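Local coordinates for glycosyl hydrolase, family 31/fibronectin type III domain protein (Clostridium perfringens, PDB 4UAP), which binds N-acetylgalactosamine through a beta-sandwich carbohydrate-binding module of a larger glycoside hydrolase and probably helps direct that enzyme to galacto-configured glycans, at residues G80-N83 with I84-K88. Residues are numbered along the deposited sequence; the frame is centred on the assembly and turned at random.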
loop_
_atom_site.group_PDB
_atom_site.type_symbol
_atom_site.label_atom_id
_atom_site.label_comp_id
_atom_site.label_asym_id
_atom_site.label_seq_id
_atom_site.Cartn_x
_atom_site.Cartn_y
_atom_site.Cartn_z
ATOM N N GLY A 80 -1.618 -17.460 -9.739
ATOM C CA GLY A 80 -2.784 -16.705 -9.321
ATOM C C GLY A 80 -3.126 -16.756 -7.841
ATOM O O GLY A 80 -4.059 -16.080 -7.399
ATOM N N THR A 81 -2.392 -17.551 -7.066
ATOM C CA THR A 81 -2.576 -17.548 -5.618
ATOM C C THR A 81 -1.784 -16.383 -5.007
ATOM O O THR A 81 -0.790 -15.940 -5.579
ATOM C CB THR A 81 -2.120 -18.865 -4.974
ATOM O OG1 THR A 81 -0.731 -19.069 -5.264
ATOM C CG2 THR A 81 -2.942 -20.053 -5.514
ATOM N N ILE A 82 -2.223 -15.893 -3.852
ATOM C CA ILE A 82 -1.550 -14.762 -3.215
ATOM C C ILE A 82 -0.250 -15.230 -2.533
ATOM O O ILE A 82 -0.220 -16.270 -1.860
ATOM C CB ILE A 82 -2.469 -14.068 -2.200
ATOM C CG1 ILE A 82 -1.899 -12.707 -1.794
ATOM C CG2 ILE A 82 -2.720 -14.970 -0.980
ATOM C CD1 ILE A 82 -2.958 -11.757 -1.233
ATOM N N ASN A 83 0.829 -14.478 -2.730
ATOM C CA ASN A 83 2.123 -14.874 -2.181
ATOM C C ASN A 83 2.157 -14.727 -0.668
ATOM O O ASN A 83 1.451 -13.901 -0.093
ATOM C CB ASN A 83 3.257 -14.060 -2.821
ATOM C CG ASN A 83 4.633 -14.477 -2.321
ATOM O OD1 ASN A 83 5.244 -13.785 -1.506
ATOM N ND2 ASN A 83 5.120 -15.625 -2.803
ATOM N N ILE A 84 2.980 -15.540 -0.021
ATOM C CA ILE A 84 3.090 -15.525 1.432
ATOM C C ILE A 84 3.554 -14.158 2.002
ATOM O O ILE A 84 3.247 -13.813 3.148
ATOM C CB ILE A 84 4.048 -16.651 1.887
ATOM C CG1 ILE A 84 3.914 -16.925 3.386
ATOM C CG2 ILE A 84 5.475 -16.341 1.482
ATOM C CD1 ILE A 84 4.788 -18.088 3.867
ATOM N N ALA A 85 4.268 -13.368 1.201
ATOM C CA ALA A 85 4.748 -12.065 1.676
ATOM C C ALA A 85 3.719 -10.947 1.466
ATOM O O ALA A 85 3.917 -9.827 1.930
ATOM C CB ALA A 85 6.067 -11.705 0.986
ATOM N N ALA A 86 2.623 -11.249 0.771
ATOM C CA ALA A 86 1.604 -10.242 0.482
ATOM C C ALA A 86 0.821 -9.773 1.717
ATOM O O ALA A 86 0.772 -10.440 2.757
ATOM C CB ALA A 86 0.630 -10.776 -0.571
ATOM N N MET A 87 0.209 -8.603 1.576
ATOM C CA MET A 87 -0.678 -8.039 2.588
ATOM C C MET A 87 -1.874 -8.974 2.854
ATOM O O MET A 87 -2.415 -9.592 1.929
ATOM C CB MET A 87 -1.161 -6.653 2.133
ATOM C CG MET A 87 -1.623 -5.713 3.263
ATOM S SD MET A 87 -1.877 -4.023 2.637
ATOM C CE MET A 87 -3.088 -4.313 1.361
ATOM N N LYS A 88 -2.268 -9.081 4.119
ATOM C CA LYS A 88 -3.410 -9.899 4.519
ATOM C C LYS A 88 -4.519 -9.037 5.112
ATOM O O LYS A 88 -5.695 -9.380 5.024
ATOM C CB LYS A 88 -2.988 -10.954 5.541
ATOM C CG LYS A 88 -4.116 -11.916 5.920
ATOM C CD LYS A 88 -3.673 -12.946 6.961
ATOM C CE LYS A 88 -4.747 -14.010 7.158
ATOM N NZ LYS A 88 -4.400 -14.977 8.244
#
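A type I beta turn from Asn83 to Ala86 brings Asn83 and Ala86 together just before strand 87-96. Ala86 N bonds to Asn83 O at 3.0 Å with an N-H...O angle of 157°, and the corner residues Ile84 and Ala85 take the helical-like backbone angles of this turn. Asn83 adds a side-chain bond of the Asx-turn kind: its OD1 accepts Ala85 N at 2.9 Å, the donor standing 50° out of the amide plane. Asn83 CG, anti to the backbone N (chi1 -178°), sits beside the carbonyl carbon, which turns the amide toward the following residues and puts Asn83 OD1 3.3 Å from Ala85 CB. The other end of the amide is tied down as well, since ND2 bonds to Asn77 OD1. In this family 32 beta-sandwich module the turn belongs to the loop joining strands 64-74 and 87-96, and it places Ala85 against the bound GalNAc, next to Arg75 of the same pocket. Just before the turn, Ile82 CG1 lies 3.4 Å from Ala86 CB, closer than usual van der Waals contact. Ile82 CD1 lies 3.9 Å from Met87 O, and the Ile82 side chain touches His134, whose ND1 donates a hydrogen bond to Ala86 O.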